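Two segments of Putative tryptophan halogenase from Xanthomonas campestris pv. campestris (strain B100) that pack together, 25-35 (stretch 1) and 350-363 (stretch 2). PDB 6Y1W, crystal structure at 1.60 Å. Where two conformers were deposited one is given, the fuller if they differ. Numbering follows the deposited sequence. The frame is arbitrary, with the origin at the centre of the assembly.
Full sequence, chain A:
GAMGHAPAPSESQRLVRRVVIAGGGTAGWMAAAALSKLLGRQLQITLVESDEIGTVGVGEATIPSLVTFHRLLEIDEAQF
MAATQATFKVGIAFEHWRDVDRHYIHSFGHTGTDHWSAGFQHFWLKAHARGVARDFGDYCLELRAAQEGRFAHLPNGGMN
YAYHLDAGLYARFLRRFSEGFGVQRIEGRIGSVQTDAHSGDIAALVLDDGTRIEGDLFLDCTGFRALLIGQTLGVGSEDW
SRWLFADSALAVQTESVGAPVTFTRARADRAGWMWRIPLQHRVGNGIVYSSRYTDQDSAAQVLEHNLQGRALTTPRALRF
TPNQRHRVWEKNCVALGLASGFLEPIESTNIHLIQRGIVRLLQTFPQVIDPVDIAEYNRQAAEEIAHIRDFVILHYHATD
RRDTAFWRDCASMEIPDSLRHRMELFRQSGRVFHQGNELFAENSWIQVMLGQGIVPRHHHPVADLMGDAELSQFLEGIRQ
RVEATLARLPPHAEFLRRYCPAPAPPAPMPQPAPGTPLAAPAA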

# COMPACT_ATOMS: atom_id res chain seq x y z
N GLY A 25 5.79 20.44 24.06
CA GLY A 25 5.56 19.08 24.39
C GLY A 25 6.07 18.18 23.27
O GLY A 25 6.90 18.55 22.45
N THR A 26 5.52 16.98 23.22
CA THR A 26 5.93 16.01 22.22
C THR A 26 5.59 16.50 20.81
O THR A 26 6.38 16.37 19.87
N ALA A 27 4.36 16.98 20.63
CA ALA A 27 3.95 17.33 19.27
C ALA A 27 4.80 18.47 18.72
O ALA A 27 5.28 18.41 17.58
N GLY A 28 4.96 19.52 19.51
CA GLY A 28 5.66 20.70 19.03
C GLY A 28 7.13 20.41 18.78
O GLY A 28 7.69 20.84 17.74
N TRP A 29 7.77 19.70 19.71
CA TRP A 29 9.22 19.50 19.54
C TRP A 29 9.53 18.37 18.58
O TRP A 29 10.60 18.39 17.96
N MET A 30 8.65 17.38 18.41
CA MET A 30 8.86 16.45 17.30
C MET A 30 8.77 17.19 15.97
O MET A 30 9.54 16.92 15.05
N ALA A 31 7.82 18.12 15.85
CA ALA A 31 7.69 18.87 14.60
C ALA A 31 8.89 19.78 14.39
O ALA A 31 9.46 19.85 13.29
N ALA A 32 9.30 20.49 15.44
CA ALA A 32 10.46 21.37 15.33
C ALA A 32 11.69 20.59 14.96
O ALA A 32 12.52 21.07 14.18
N ALA A 33 11.85 19.40 15.53
CA ALA A 33 13.06 18.61 15.30
C ALA A 33 13.16 18.17 13.85
O ALA A 33 14.20 18.33 13.20
N ALA A 34 12.08 17.58 13.32
CA ALA A 34 12.12 17.08 11.95
C ALA A 34 12.21 18.23 10.95
O ALA A 34 12.95 18.13 9.96
N LEU A 35 11.43 19.31 11.18
CA LEU A 35 11.43 20.42 10.23
C LEU A 35 12.78 21.12 10.21
O LEU A 35 13.28 21.48 9.14
N ASN A 350 -0.33 7.32 19.89
CA ASN A 350 -0.31 8.79 20.00
C ASN A 350 0.92 9.40 19.31
O ASN A 350 0.81 10.28 18.44
N ILE A 351 2.12 8.96 19.71
CA ILE A 351 3.32 9.52 19.10
C ILE A 351 3.42 9.19 17.62
O ILE A 351 3.88 10.02 16.82
N HIS A 352 2.94 8.02 17.21
CA HIS A 352 2.91 7.64 15.80
C HIS A 352 2.09 8.63 14.98
O HIS A 352 2.47 9.01 13.87
N LEU A 353 0.93 9.03 15.51
CA LEU A 353 0.09 9.93 14.75
C LEU A 353 0.71 11.31 14.63
O LEU A 353 0.52 11.97 13.61
N ILE A 354 1.46 11.76 15.65
CA ILE A 354 2.25 12.98 15.51
C ILE A 354 3.27 12.81 14.39
O ILE A 354 3.41 13.66 13.50
N GLN A 355 4.04 11.72 14.45
CA GLN A 355 5.08 11.47 13.45
C GLN A 355 4.49 11.43 12.05
O GLN A 355 5.06 12.02 11.12
N ARG A 356 3.34 10.75 11.88
CA ARG A 356 2.76 10.70 10.53
C ARG A 356 2.40 12.09 10.02
O ARG A 356 2.61 12.41 8.85
N GLY A 357 1.82 12.92 10.88
CA GLY A 357 1.46 14.26 10.45
C GLY A 357 2.68 15.05 10.02
O GLY A 357 2.64 15.82 9.06
N ILE A 358 3.79 14.87 10.75
CA ILE A 358 5.03 15.60 10.46
C ILE A 358 5.67 15.08 9.17
O ILE A 358 6.05 15.85 8.27
N VAL A 359 5.85 13.76 9.09
CA VAL A 359 6.49 13.16 7.93
C VAL A 359 5.67 13.45 6.68
O VAL A 359 6.22 13.78 5.62
N ARG A 360 4.35 13.35 6.78
CA ARG A 360 3.53 13.65 5.61
C ARG A 360 3.69 15.10 5.19
O ARG A 360 3.76 15.40 3.99
N LEU A 361 3.77 16.02 6.18
CA LEU A 361 3.96 17.44 5.86
C LEU A 361 5.30 17.64 5.16
O LEU A 361 5.39 18.41 4.18
N LEU A 362 6.36 17.01 5.68
CA LEU A 362 7.66 17.19 5.04
C LEU A 362 7.67 16.61 3.62
O LEU A 362 8.34 17.15 2.72
N GLN A 363 6.93 15.53 3.40
CA GLN A 363 6.86 14.97 2.05
C GLN A 363 6.03 15.81 1.10
O GLN A 363 6.12 15.60 -0.12

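Two helices run in broadly the same direction, their axes crossing at -32° and approaching to 9.8 Å, and the contact between them is almost wholly apolar, with no hydrogen bond from one to the other. The closest backbone approaches fall at small residues. At Ala27 and Ala31 the CA-to-CB bonds point sideways, and the CA atoms come within 6.0 Å of that of Ile354 and 5.9 Å of that of Ile358, respectively, so each isoleucine packs against backbone as well as methyl.

Both isoleucines point toward the first helix and share one rotamer, chi1 m and chi2 t, which extends CD1 along the interface. Ile354 lays CG2 3.8 Å from Ala27 CA and CD1 3.9 Å from Ala27 CB. Ile358 reaches deeper: its CD1 lies 3.3 Å from Ala31 N, a tight van der Waals approach to an amide already bonded within its own helix to Ala27 O, and 3.6 Å from Met30 CB. On its other branch, CG2 meets Ala34 CB at 3.5 Å.

Met30 is the knob, seated among Ile351, Ile354, Gln355 and Ile358. Its conformation is m, t, p. Chi1 and chi2 place SD 3.8 Å from Ile354 CG2, and the p turn at chi3 brings CE to 3.9 Å from both Ile351 CG2 and Gln355 CB. Gln355 offers aliphatic carbon here; its NE2 is hydrogen-bonded elsewhere in the structure.

Thr26, with chi1 m in the conformer given, presents its methyl: CG2 lies 3.8 Å from Ile351 CG1. Toward the C-terminal end, Leu362 (m, t) spreads its two methyls between neighbours, CD1 3.7 Å from Ala34 CB and CD2 3.6 Å from CD1 of Leu35 (t, p). The rule is size complementarity: alanines admit branched side chains close to the backbone, while Met30, from the same helix as the alanines, fills a hole in the second helix.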

# COMPACT_ATOMS: atom_id res chain seq x y z
CB THR A 26 5.20 14.71 22.53
OG1 THR A 26 5.38 14.40 23.93
CG2 THR A 26 5.69 13.62 21.67
CB ALA A 27 2.47 17.72 19.23
CB TRP A 29 9.91 19.32 20.91
CG TRP A 29 9.96 20.63 21.68
CD1 TRP A 29 9.27 20.94 22.82
CD2 TRP A 29 10.70 21.81 21.32
NE1 TRP A 29 9.56 22.23 23.20
CE2 TRP A 29 10.42 22.79 22.29
CE3 TRP A 29 11.56 22.12 20.27
CZ2 TRP A 29 10.98 24.07 22.24
CZ3 TRP A 29 12.11 23.38 20.22
CH2 TRP A 29 11.81 24.35 21.20
CB MET A 30 7.85 15.30 17.33
CG MET A 30 8.10 14.22 18.34
SD MET A 30 6.82 12.93 18.41
CE MET A 30 7.10 12.10 16.84
CB ALA A 31 6.39 19.70 14.63
CB ALA A 32 10.70 22.10 16.65
CB ALA A 33 13.07 17.39 16.24
CB ALA A 34 10.89 16.21 11.66
CB LEU A 35 10.31 21.41 10.59
CG LEU A 35 10.18 22.63 9.70
CD1 LEU A 35 9.82 22.14 8.28
CD2 LEU A 35 9.07 23.58 10.27
CB ASN A 350 -0.32 9.20 21.49
CG ASN A 350 -0.05 10.69 21.69
OD1 ASN A 350 -0.82 11.50 21.18
ND2 ASN A 350 1.03 11.07 22.42
CB ILE A 351 4.55 9.06 19.92
CG1 ILE A 351 4.64 9.97 21.15
CG2 ILE A 351 5.86 9.15 19.09
CD1 ILE A 351 5.69 9.51 22.16
CB HIS A 352 2.35 6.23 15.68
CG HIS A 352 2.00 5.86 14.28
ND1 HIS A 352 2.92 5.36 13.39
CD2 HIS A 352 0.81 5.90 13.63
CE1 HIS A 352 2.32 5.10 12.24
NE2 HIS A 352 1.04 5.41 12.36
CB LEU A 353 -1.31 10.02 15.37
CG LEU A 353 -2.13 8.77 15.04
CD1 LEU A 353 -3.31 8.67 16.00
CD2 LEU A 353 -2.58 8.70 13.58
CB ILE A 354 2.93 13.34 16.84
CG1 ILE A 354 1.87 13.72 17.88
CG2 ILE A 354 3.86 14.55 16.61
CD1 ILE A 354 2.45 13.79 19.33
CB GLN A 355 5.78 10.15 13.75
CG GLN A 355 6.60 9.64 12.57
CD GLN A 355 7.35 8.37 12.91
OE1 GLN A 355 7.58 8.06 14.11
NE2 GLN A 355 7.81 7.65 11.88
CB ARG A 356 1.51 9.81 10.49
CG ARG A 356 1.79 8.34 10.74
CD ARG A 356 2.69 7.72 9.64
NE ARG A 356 2.08 7.95 8.34
CZ ARG A 356 2.72 8.39 7.26
NH1 ARG A 356 4.03 8.66 7.32
NH2 ARG A 356 2.05 8.57 6.13
CB ILE A 358 6.02 15.45 11.64
CG1 ILE A 358 5.49 16.15 12.89
CG2 ILE A 358 7.43 15.98 11.24
CD1 ILE A 358 6.21 15.71 14.18
CB VAL A 359 6.68 11.65 8.15
CG1 VAL A 359 7.13 10.95 6.82
CG2 VAL A 359 7.74 11.44 9.22
CB ARG A 360 2.06 13.34 5.87
CG ARG A 360 1.23 13.37 4.58
CD ARG A 360 -0.26 13.25 4.90
NE ARG A 360 -0.50 12.08 5.75
CZ ARG A 360 -0.92 12.13 7.01
NH1 ARG A 360 -1.16 13.29 7.62
NH2 ARG A 360 -1.08 10.98 7.67
CB LEU A 361 3.94 18.28 7.14
CG LEU A 361 4.17 19.80 6.96
CD1 LEU A 361 3.24 20.45 5.92
CD2 LEU A 361 3.99 20.51 8.34
CB LEU A 362 8.76 16.56 5.92
CG LEU A 362 8.97 17.38 7.19
CD1 LEU A 362 10.01 16.70 8.12
CD2 LEU A 362 9.37 18.82 6.89
CB GLN A 363 6.31 13.53 2.11
CG GLN A 363 7.33 12.60 2.71
CD GLN A 363 6.83 11.21 2.85
OE1 GLN A 363 5.66 11.00 3.11
NE2 GLN A 363 7.73 10.24 2.73